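Local coordinates for oligopeptide-binding protein AppA (Bacillus subtilis, PDB 1XOC) that binds oligopeptides, including tetra- and pentapeptides, as the solute-binding component of an ABC-type oligopeptide permease in Bacillus subtilis, at residues A[39-44]-A[440-445]; A[310-315]-A[425-430]; A[451-456]-A[467-472]. All coordinates share one frame; numbering follows the deposited sequence.

Contact 1 (A[39-44]-A[440-445])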
loop_
_atom_site.group_PDB
_atom_site.type_symbol
_atom_site.label_atom_id
_atom_site.label_comp_id
_atom_site.label_asym_id
_atom_site.label_seq_id
_atom_site.Cartn_x
_atom_site.Cartn_y
_atom_site.Cartn_z
ATOM N N TYR A 39 -6.138 0.064 11.666
ATOM C CA TYR A 39 -6.060 1.485 11.505
ATOM C C TYR A 39 -5.036 1.981 10.498
ATOM O O TYR A 39 -5.227 3.041 9.914
ATOM C CB TYR A 39 -5.796 2.129 12.880
ATOM C CG TYR A 39 -6.933 1.818 13.834
ATOM C CD1 TYR A 39 -6.816 0.846 14.816
ATOM C CD2 TYR A 39 -8.155 2.452 13.703
ATOM C CE1 TYR A 39 -7.901 0.548 15.650
ATOM C CE2 TYR A 39 -9.220 2.168 14.521
ATOM C CZ TYR A 39 -9.100 1.201 15.495
ATOM O OH TYR A 39 -10.211 0.945 16.307
ATOM N N SER A 40 -3.932 1.287 10.336
ATOM C CA SER A 40 -2.913 1.739 9.432
ATOM C C SER A 40 -3.360 1.707 7.980
ATOM O O SER A 40 -4.136 0.828 7.579
ATOM C CB SER A 40 -1.623 0.965 9.608
ATOM O OG SER A 40 -1.817 -0.401 9.327
ATOM N N THR A 41 -2.841 2.655 7.200
ATOM C CA THR A 41 -3.133 2.692 5.761
ATOM C C THR A 41 -1.868 2.672 4.895
ATOM O O THR A 41 -1.984 2.712 3.667
ATOM C CB THR A 41 -4.051 3.858 5.349
ATOM O OG1 THR A 41 -3.415 5.099 5.697
ATOM C CG2 THR A 41 -5.416 3.801 6.054
ATOM N N ASP A 42 -0.691 2.626 5.526
ATOM C CA ASP A 42 0.582 2.873 4.824
ATOM C C ASP A 42 1.553 1.713 4.940
ATOM O O ASP A 42 1.559 0.984 5.939
ATOM C CB ASP A 42 1.223 4.192 5.283
ATOM C CG ASP A 42 1.853 4.103 6.644
ATOM O OD1 ASP A 42 3.101 4.016 6.694
ATOM O OD2 ASP A 42 1.125 4.082 7.658
ATOM N N ASP A 43 2.402 1.550 3.947
ATOM C CA ASP A 43 3.286 0.407 3.899
ATOM C C ASP A 43 4.359 0.369 4.985
ATOM O O ASP A 43 4.791 -0.679 5.405
ATOM C CB ASP A 43 3.963 0.327 2.558
ATOM C CG ASP A 43 4.106 -1.102 2.092
ATOM O OD1 ASP A 43 3.104 -1.869 2.155
ATOM O OD2 ASP A 43 5.227 -1.465 1.679
ATOM N N ALA A 44 4.789 1.516 5.470
ATOM C CA ALA A 44 5.803 1.531 6.510
ATOM C C ALA A 44 5.241 0.923 7.791
ATOM O O ALA A 44 5.901 0.126 8.476
ATOM C CB ALA A 44 6.283 2.952 6.742
ATOM N N LEU A 440 -10.489 4.491 1.201
ATOM C CA LEU A 440 -9.315 4.855 0.433
ATOM C C LEU A 440 -9.574 5.602 -0.880
ATOM O O LEU A 440 -8.668 5.771 -1.677
ATOM C CB LEU A 440 -8.523 3.584 0.114
ATOM C CG LEU A 440 -8.203 2.620 1.259
ATOM C CD1 LEU A 440 -7.269 1.499 0.771
ATOM C CD2 LEU A 440 -7.581 3.317 2.418
ATOM N N ASN A 441 -10.808 6.081 -1.081
ATOM C CA ASN A 441 -11.132 6.870 -2.290
ATOM C C ASN A 441 -10.858 8.337 -1.965
ATOM O O ASN A 441 -11.771 9.174 -1.902
ATOM C CB ASN A 441 -12.573 6.603 -2.760
ATOM C CG ASN A 441 -12.897 7.188 -4.148
ATOM O OD1 ASN A 441 -12.180 8.039 -4.674
ATOM N ND2 ASN A 441 -13.999 6.712 -4.727
ATOM N N TYR A 442 -9.568 8.629 -1.845
ATOM C CA TYR A 442 -9.090 9.915 -1.373
ATOM C C TYR A 442 -9.360 11.011 -2.363
ATOM O O TYR A 442 -9.337 12.177 -1.978
ATOM C CB TYR A 442 -7.584 9.862 -1.150
ATOM C CG TYR A 442 -7.089 8.828 -0.163
ATOM C CD1 TYR A 442 -7.777 8.537 1.001
ATOM C CD2 TYR A 442 -5.904 8.132 -0.408
ATOM C CE1 TYR A 442 -7.292 7.600 1.923
ATOM C CE2 TYR A 442 -5.413 7.205 0.508
ATOM C CZ TYR A 442 -6.108 6.936 1.661
ATOM O OH TYR A 442 -5.609 6.011 2.570
ATOM N N VAL A 443 -9.544 10.665 -3.637
ATOM C CA VAL A 443 -9.720 11.683 -4.697
ATOM C C VAL A 443 -11.182 12.006 -5.031
ATOM O O VAL A 443 -11.458 12.781 -5.965
ATOM C CB VAL A 443 -8.959 11.302 -6.003
ATOM C CG1 VAL A 443 -7.437 11.290 -5.771
ATOM C CG2 VAL A 443 -9.461 9.954 -6.563
ATOM N N TRP A 444 -12.121 11.411 -4.291
ATOM C CA TRP A 444 -13.537 11.712 -4.477
ATOM C C TRP A 444 -14.071 11.356 -5.861
ATOM O O TRP A 444 -14.898 12.067 -6.438
ATOM C CB TRP A 444 -13.809 13.177 -4.130
ATOM C CG TRP A 444 -13.726 13.427 -2.678
ATOM C CD1 TRP A 444 -12.623 13.280 -1.870
ATOM C CD2 TRP A 444 -14.797 13.801 -1.835
ATOM N NE1 TRP A 444 -12.950 13.583 -0.570
ATOM C CE2 TRP A 444 -14.285 13.894 -0.518
ATOM C CE3 TRP A 444 -16.157 14.078 -2.060
ATOM C CZ2 TRP A 444 -15.084 14.253 0.569
ATOM C CZ3 TRP A 444 -16.956 14.436 -0.975
ATOM C CH2 TRP A 444 -16.414 14.516 0.324
ATOM N N TYR A 445 -13.631 10.211 -6.355
ATOM C CA TYR A 445 -14.093 9.681 -7.622
ATOM C C TYR A 445 -15.432 8.969 -7.488
ATOM O O TYR A 445 -15.624 8.134 -6.623
ATOM C CB TYR A 445 -13.053 8.691 -8.154
ATOM C CG TYR A 445 -13.492 7.967 -9.395
ATOM C CD1 TYR A 445 -13.714 8.642 -10.565
ATOM C CD2 TYR A 445 -13.675 6.592 -9.390
ATOM C CE1 TYR A 445 -14.107 7.966 -11.718
ATOM C CE2 TYR A 445 -14.037 5.909 -10.526
ATOM C CZ TYR A 445 -14.248 6.597 -11.687
ATOM O OH TYR A 445 -14.629 5.905 -12.809
#
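Thr41 and Tyr442 meet in the wall of the peptide-binding cleft, where the loop leading into helix 43-52 comes up against the loop between helices 428-431 and 448-457. The interface is small, 73 Å², and wholly buried. The phenol oxygen does most of the touching. Tyr442 OH lies 3.8 Å from Thr41 CB and 4.1 Å from Thr41 CG2, so the tyrosine reaches the threonine with its hydroxyl rather than with a ring face. No hydrogen bond joins the two directly. Instead Asn406 serves both: its OD1 accepts from Tyr442 OH, and its ND2 gives a weak bond to Thr41 OG1. On the other branch, Thr41 CG2 is 4.3 Å from Leu440 CD2, a loose methyl contact. Setting CG opposite the carbonyl carbon (chi1 -59°) sends the Tyr442 ring toward Thr41 and brings one face under Leu440 O, which stands 3.7 Å above the ring plane near its rim.

Each loop is shaped by its own bonds. Asn441 makes two side-chain bonds to Tyr445: Tyr445 N reaches Asn441 OD1 at 3.1 Å, and Asn441 ND2 reaches Tyr445 O at 2.9 Å, in the carbonyl plane. These span the type I turn from Asn441 to Trp444. Across the cleft Asp42 is the N-cap of helix 43-52, although its bond from Ala44 N to OD1 is weak at 3.3 Å. The bound peptide uses the same surface: Thr41 and Asp43 bond to it through their backbones, and Tyr442 OH makes a weak bond to one of its polar side chains. Contact between two loops beside an enclosed ligand is consistent with the closed, liganded cleft of a family 5 solute-binding protein.

Contact 2 (A[310-315]-A[425-430])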
loop_
_atom_site.group_PDB
_atom_site.type_symbol
_atom_site.label_atom_id
_atom_site.label_comp_id
_atom_site.label_asym_id
_atom_site.label_seq_id
_atom_site.Cartn_x
_atom_site.Cartn_y
_atom_site.Cartn_z
ATOM N N ILE A 310 -3.315 1.091 -16.761
ATOM C CA ILE A 310 -4.348 0.302 -16.091
ATOM C C ILE A 310 -4.111 0.326 -14.573
ATOM O O ILE A 310 -2.965 0.228 -14.129
ATOM C CB ILE A 310 -4.291 -1.143 -16.655
ATOM C CG1 ILE A 310 -4.611 -1.101 -18.140
ATOM C CG2 ILE A 310 -5.212 -2.117 -15.941
ATOM C CD1 ILE A 310 -4.256 -2.348 -18.842
ATOM N N PRO A 311 -5.196 0.437 -13.763
ATOM C CA PRO A 311 -5.064 0.443 -12.298
ATOM C C PRO A 311 -4.842 -0.953 -11.701
ATOM O O PRO A 311 -5.509 -1.357 -10.740
ATOM C CB PRO A 311 -6.413 1.042 -11.851
ATOM C CG PRO A 311 -7.347 0.562 -12.853
ATOM C CD PRO A 311 -6.602 0.624 -14.163
ATOM N N GLU A 312 -3.893 -1.688 -12.257
ATOM C CA GLU A 312 -3.581 -3.030 -11.757
ATOM C C GLU A 312 -2.167 -3.372 -12.185
ATOM O O GLU A 312 -1.670 -2.860 -13.177
ATOM C CB GLU A 312 -4.563 -4.056 -12.313
ATOM C CG GLU A 312 -4.400 -5.491 -11.724
ATOM C CD GLU A 312 -4.366 -5.520 -10.182
ATOM O OE1 GLU A 312 -3.254 -5.585 -9.604
ATOM O OE2 GLU A 312 -5.461 -5.477 -9.564
ATOM N N SER A 313 -1.507 -4.213 -11.410
ATOM C CA SER A 313 -0.138 -4.598 -11.709
ATOM C C SER A 313 -0.125 -5.708 -12.757
ATOM O O SER A 313 -0.950 -6.637 -12.702
ATOM C CB SER A 313 0.502 -5.160 -10.455
ATOM O OG SER A 313 1.784 -5.621 -10.729
ATOM N N PRO A 314 0.833 -5.649 -13.708
ATOM C CA PRO A 314 1.061 -6.789 -14.622
ATOM C C PRO A 314 1.294 -8.133 -13.940
ATOM O O PRO A 314 1.139 -9.157 -14.597
ATOM C CB PRO A 314 2.291 -6.359 -15.419
ATOM C CG PRO A 314 2.246 -4.851 -15.362
ATOM C CD PRO A 314 1.692 -4.519 -14.046
ATOM N N LEU A 315 1.623 -8.149 -12.655
ATOM C CA LEU A 315 1.792 -9.387 -11.909
ATOM C C LEU A 315 0.459 -10.084 -11.619
ATOM O O LEU A 315 0.431 -11.268 -11.291
ATOM C CB LEU A 315 2.548 -9.146 -10.583
ATOM C CG LEU A 315 4.013 -8.711 -10.709
ATOM C CD1 LEU A 315 4.579 -8.423 -9.355
ATOM C CD2 LEU A 315 4.807 -9.802 -11.389
ATOM N N PRO A 425 -7.127 -9.052 -6.585
ATOM C CA PRO A 425 -7.419 -7.888 -7.414
ATOM C C PRO A 425 -8.884 -7.467 -7.311
ATOM O O PRO A 425 -9.761 -8.175 -7.792
ATOM C CB PRO A 425 -7.064 -8.387 -8.818
ATOM C CG PRO A 425 -7.390 -9.827 -8.771
ATOM C CD PRO A 425 -6.989 -10.277 -7.391
ATOM N N ASP A 426 -9.138 -6.332 -6.660
ATOM C CA ASP A 426 -10.501 -5.773 -6.538
ATOM C C ASP A 426 -10.345 -4.250 -6.283
ATOM O O ASP A 426 -9.787 -3.811 -5.239
ATOM C CB ASP A 426 -11.333 -6.488 -5.435
ATOM C CG ASP A 426 -12.788 -5.939 -5.303
ATOM O OD1 ASP A 426 -13.641 -6.531 -4.555
ATOM O OD2 ASP A 426 -13.102 -4.930 -5.974
ATOM N N GLN A 427 -10.829 -3.471 -7.257
ATOM C CA GLN A 427 -10.704 -2.014 -7.313
ATOM C C GLN A 427 -11.727 -1.286 -6.446
ATOM O O GLN A 427 -11.671 -0.069 -6.324
ATOM C CB GLN A 427 -10.924 -1.541 -8.753
ATOM C CG GLN A 427 -9.981 -2.131 -9.782
ATOM C CD GLN A 427 -8.571 -1.963 -9.405
ATOM O OE1 GLN A 427 -7.794 -2.935 -9.397
ATOM N NE2 GLN A 427 -8.205 -0.736 -9.043
ATOM N N TYR A 428 -12.676 -2.024 -5.892
ATOM C CA TYR A 428 -13.740 -1.461 -5.065
ATOM C C TYR A 428 -13.161 -0.587 -3.931
ATOM O O TYR A 428 -13.665 0.496 -3.664
ATOM C CB TYR A 428 -14.580 -2.600 -4.498
ATOM C CG TYR A 428 -15.701 -2.202 -3.583
ATOM C CD1 TYR A 428 -17.008 -2.096 -4.035
ATOM C CD2 TYR A 428 -15.457 -1.989 -2.229
ATOM C CE1 TYR A 428 -18.033 -1.763 -3.162
ATOM C CE2 TYR A 428 -16.472 -1.658 -1.362
ATOM C CZ TYR A 428 -17.749 -1.533 -1.833
ATOM O OH TYR A 428 -18.761 -1.213 -0.948
ATOM N N ASP A 429 -12.110 -1.068 -3.262
ATOM C CA ASP A 429 -11.585 -0.396 -2.076
ATOM C C ASP A 429 -11.109 1.012 -2.392
ATOM O O ASP A 429 -11.159 1.890 -1.534
ATOM C CB ASP A 429 -10.426 -1.208 -1.436
ATOM C CG ASP A 429 -10.894 -2.470 -0.719
ATOM O OD1 ASP A 429 -12.122 -2.671 -0.585
ATOM O OD2 ASP A 429 -10.022 -3.280 -0.247
ATOM N N ILE A 430 -10.633 1.216 -3.613
ATOM C CA ILE A 430 -10.002 2.465 -4.017
ATOM C C ILE A 430 -10.919 3.370 -4.852
ATOM O O ILE A 430 -10.831 4.584 -4.741
ATOM C CB ILE A 430 -8.682 2.157 -4.795
ATOM C CG1 ILE A 430 -7.657 1.502 -3.835
ATOM C CG2 ILE A 430 -8.111 3.406 -5.417
ATOM C CD1 ILE A 430 -6.392 0.979 -4.553
HETATM O O HOH W 1 -5.949 0.115 -8.234
#
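Pro311 and Glu312 pack against Pro425 and Gln427 in a buried loop-to-loop contact beside the nine-stranded mixed sheet, where the loop after strand 306-307 meets the approach to helix 428-431. Pro311 is the centre of an inverse gamma turn, and its carbonyl points at the Gln427 amide. The evidence for packing is the 161 Å² buried between the segments, together with close side-chain approaches from both Pro311 and Glu312. Pro311 CB lies 3.8 Å from Gln427 NE2, while Pro311 O stands 3.1 Å from Gln427 OE1, two acceptors that cannot bond. The helix 463-480 residues Tyr474 and Ile477 also touch Pro311.

Glu312 carries the second half of the contact. With CG opposite its backbone N (chi1 -174°) and a bend at chi2, the chain brings OE2 to 3.4 Å from Pro425 CB. The same oxygen is 3.5 Å from Gln427 OE1, and the carboxylate and amide planes stand 79° apart, nearly perpendicular. The nearby amide oxygen, itself an acceptor, would tend to disfavour the ionised carboxylate. The other oxygen is used locally: Ser313 N donates to Glu312 OE1 at 2.9 Å, meeting it on the anti side and 30° out of the carboxylate plane. With an alanine here, Ser313 N would probably lose its acceptor and Pro425 CB the carboxylate packed against it, leaving a gap between the loops.

On the facing segment Asp426 makes the capping bond, taking Tyr428 N at OD2 over 2.9 Å from above the carboxylate plane, while its OD1 forms a salt bridge with Lys458. A water donates to Pro311 O at 2.9 Å; whether it also bridges to Gln427 NE2 is doubtful, since that contact is modelled at only 2.5 Å.

Contact 3 (A[451-456]-A[467-472])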
loop_
_atom_site.group_PDB
_atom_site.type_symbol
_atom_site.label_atom_id
_atom_site.label_comp_id
_atom_site.label_asym_id
_atom_site.label_seq_id
_atom_site.Cartn_x
_atom_site.Cartn_y
_atom_site.Cartn_z
ATOM N N ASP A 451 -19.478 1.952 -10.141
ATOM C CA ASP A 451 -19.868 1.498 -8.795
ATOM C C ASP A 451 -20.619 0.175 -8.885
ATOM O O ASP A 451 -20.296 -0.790 -8.205
ATOM C CB ASP A 451 -20.801 2.510 -8.119
ATOM C CG ASP A 451 -20.072 3.682 -7.478
ATOM O OD1 ASP A 451 -18.826 3.653 -7.384
ATOM O OD2 ASP A 451 -20.785 4.620 -7.036
ATOM N N LYS A 452 -21.634 0.155 -9.738
ATOM C CA LYS A 452 -22.446 -1.028 -9.929
ATOM C C LYS A 452 -21.634 -2.239 -10.398
ATOM O O LYS A 452 -21.832 -3.346 -9.922
ATOM C CB LYS A 452 -23.558 -0.734 -10.935
ATOM C CG LYS A 452 -24.491 -1.924 -11.126
ATOM C CD LYS A 452 -25.832 -1.572 -11.759
ATOM C CE LYS A 452 -26.939 -2.545 -11.316
ATOM N NZ LYS A 452 -26.499 -3.967 -11.215
ATOM N N LEU A 453 -20.763 -2.034 -11.373
ATOM C CA LEU A 453 -19.925 -3.117 -11.890
ATOM C C LEU A 453 -19.007 -3.722 -10.820
ATOM O O LEU A 453 -18.882 -4.940 -10.718
ATOM C CB LEU A 453 -19.082 -2.624 -13.069
ATOM C CG LEU A 453 -19.822 -2.295 -14.364
ATOM C CD1 LEU A 453 -18.938 -1.515 -15.306
ATOM C CD2 LEU A 453 -20.319 -3.561 -15.036
ATOM N N MET A 454 -18.359 -2.856 -10.045
ATOM C CA MET A 454 -17.483 -3.271 -8.942
ATOM C C MET A 454 -18.220 -4.024 -7.839
ATOM O O MET A 454 -17.730 -5.032 -7.330
ATOM C CB MET A 454 -16.768 -2.043 -8.362
ATOM C CG MET A 454 -15.687 -1.490 -9.289
ATOM S SD MET A 454 -14.692 -0.135 -8.609
ATOM C CE MET A 454 -15.768 1.272 -8.850
ATOM N N LYS A 455 -19.393 -3.527 -7.468
ATOM C CA LYS A 455 -20.248 -4.191 -6.498
ATOM C C LYS A 455 -20.700 -5.567 -7.009
ATOM O O LYS A 455 -20.580 -6.574 -6.300
ATOM C CB LYS A 455 -21.461 -3.308 -6.198
ATOM C CG LYS A 455 -22.387 -3.802 -5.087
ATOM C CD LYS A 455 -23.766 -3.141 -5.221
ATOM C CE LYS A 455 -24.780 -3.685 -4.231
ATOM N NZ LYS A 455 -26.147 -3.101 -4.446
ATOM N N ASP A 456 -21.216 -5.610 -8.240
ATOM C CA ASP A 456 -21.723 -6.863 -8.820
ATOM C C ASP A 456 -20.596 -7.872 -9.055
ATOM O O ASP A 456 -20.809 -9.076 -8.949
ATOM C CB ASP A 456 -22.493 -6.611 -10.131
ATOM C CG ASP A 456 -23.816 -5.840 -9.925
ATOM O OD1 ASP A 456 -24.305 -5.666 -8.776
ATOM O OD2 ASP A 456 -24.376 -5.396 -10.946
ATOM N N SER A 467 -12.494 -11.845 -14.374
ATOM C CA SER A 467 -11.574 -11.083 -15.201
ATOM C C SER A 467 -12.287 -10.493 -16.421
ATOM O O SER A 467 -11.960 -9.407 -16.879
ATOM C CB SER A 467 -10.406 -11.980 -15.649
ATOM O OG SER A 467 -9.672 -12.456 -14.534
ATOM N N LYS A 468 -13.267 -11.210 -16.962
ATOM C CA LYS A 468 -13.953 -10.728 -18.158
ATOM C C LYS A 468 -14.800 -9.509 -17.833
ATOM O O LYS A 468 -14.770 -8.524 -18.555
ATOM C CB LYS A 468 -14.821 -11.830 -18.766
ATOM C CG LYS A 468 -15.346 -11.536 -20.182
ATOM C CD LYS A 468 -14.277 -11.824 -21.241
ATOM C CE LYS A 468 -14.481 -11.026 -22.533
ATOM N NZ LYS A 468 -13.171 -10.520 -23.081
ATOM N N GLU A 469 -15.539 -9.572 -16.731
ATOM C CA GLU A 469 -16.347 -8.438 -16.290
ATOM C C GLU A 469 -15.472 -7.268 -15.847
ATOM O O GLU A 469 -15.865 -6.104 -15.980
ATOM C CB GLU A 469 -17.294 -8.852 -15.162
ATOM C CG GLU A 469 -18.560 -9.544 -15.687
ATOM C CD GLU A 469 -19.586 -8.562 -16.254
ATOM O OE1 GLU A 469 -19.763 -7.479 -15.638
ATOM O OE2 GLU A 469 -20.224 -8.878 -17.288
ATOM N N TYR A 470 -14.281 -7.569 -15.327
ATOM C CA TYR A 470 -13.346 -6.512 -14.942
ATOM C C TYR A 470 -12.792 -5.728 -16.122
ATOM O O TYR A 470 -12.379 -4.591 -15.948
ATOM C CB TYR A 470 -12.225 -7.023 -14.010
ATOM C CG TYR A 470 -12.388 -6.427 -12.633
ATOM C CD1 TYR A 470 -13.117 -7.076 -11.648
ATOM C CD2 TYR A 470 -11.881 -5.171 -12.347
ATOM C CE1 TYR A 470 -13.318 -6.496 -10.394
ATOM C CE2 TYR A 470 -12.076 -4.588 -11.109
ATOM C CZ TYR A 470 -12.789 -5.251 -10.123
ATOM O OH TYR A 470 -12.991 -4.669 -8.863
ATOM N N GLU A 471 -12.801 -6.285 -17.327
ATOM C CA GLU A 471 -12.419 -5.485 -18.502
ATOM C C GLU A 471 -13.255 -4.188 -18.603
ATOM O O GLU A 471 -12.731 -3.118 -18.910
ATOM C CB GLU A 471 -12.568 -6.298 -19.788
ATOM C CG GLU A 471 -11.557 -7.425 -19.937
ATOM C CD GLU A 471 -11.836 -8.342 -21.136
ATOM O OE1 GLU A 471 -12.797 -8.090 -21.916
ATOM O OE2 GLU A 471 -11.090 -9.339 -21.298
ATOM N N GLN A 472 -14.553 -4.293 -18.334
ATOM C CA GLN A 472 -15.435 -3.132 -18.349
ATOM C C GLN A 472 -15.093 -2.118 -17.274
ATOM O O GLN A 472 -15.224 -0.928 -17.492
ATOM C CB GLN A 472 -16.884 -3.553 -18.146
ATOM C CG GLN A 472 -17.436 -4.416 -19.229
ATOM C CD GLN A 472 -18.894 -4.730 -18.993
ATOM O OE1 GLN A 472 -19.719 -3.821 -18.867
ATOM N NE2 GLN A 472 -19.226 -6.019 -18.925
HETATM O O HOH W 2 -15.125 -5.375 -7.454
HETATM O O HOH W 3 -22.408 -6.511 -13.612
#
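Leu453 has the most surface buried in this antiparallel helix pair, where helix 448-457 runs back along helix 463-480. The segment axes approach to 9.9 Å at 166° between their directions, and 187 Å² is covered in all. Leu453 points toward the other helix and crosses both of its partners at about a right angle. Its two methyls divide the work: CD1 rests 4.1 Å from Gln472 CB, whereas CD2 sits 3.9 Å from Gln472 OE1 and 4.0 Å from Glu469 OE1. The leucine therefore packs against the aliphatic start of Gln472 and the polar ends of two side chains; Ile473 and Lys476 also touch it.

Tyr470 enters from the buried side. Its CB is directed away from the partner helix, but the side chain, turned at chi1 -112°, carries the hydroxyl back, to 4.2 Å from Met454 CG. That hydroxyl is tied more firmly through polar partners. Gln427 N bonds to it from outside the pair, and a water joins the helices by donating to Met454 O at 2.6 Å and pairing with Tyr470 OH at 2.7 Å.

On the outer side a second water lies between Asp456 OD2 and Glu469 OE1, with weak links of 3.5 Å to each. Asp456 OD2 is also met on its syn lone pair by Lys452 NZ in a salt bridge, which probably offsets whatever repulsion there is between the two acids. With no direct hydrogen bond or salt bridge between the segments, the pair is held by van der Waals contacts, several of them of carbon against oxygen, and by the water between Met454 O and Tyr470 OH, with the outer water adding little.

Along the chain, contact 2 is nested inside the loop closed by contact 1, and contact 3 follows both. Contacts 1 and 2 have centres 14 Å apart and touch, Asn441 CB lying 3.3 Å from Ile430 O. Contacts 2 and 3 are 12 Å apart and also meet, through a probable hydrogen bond of 2.9 Å between Gln427 N and Tyr470 OH. Contacts 1 and 3, at 21 Å, do not touch. The chain from 425 to 472, with helices 428-431, 448-457 and 463-480 and the loops between them, links the contacts from the peptide cleft outward, with centres about 8 Å (contact 1) and about 22 Å (contact 3) from the chain centre.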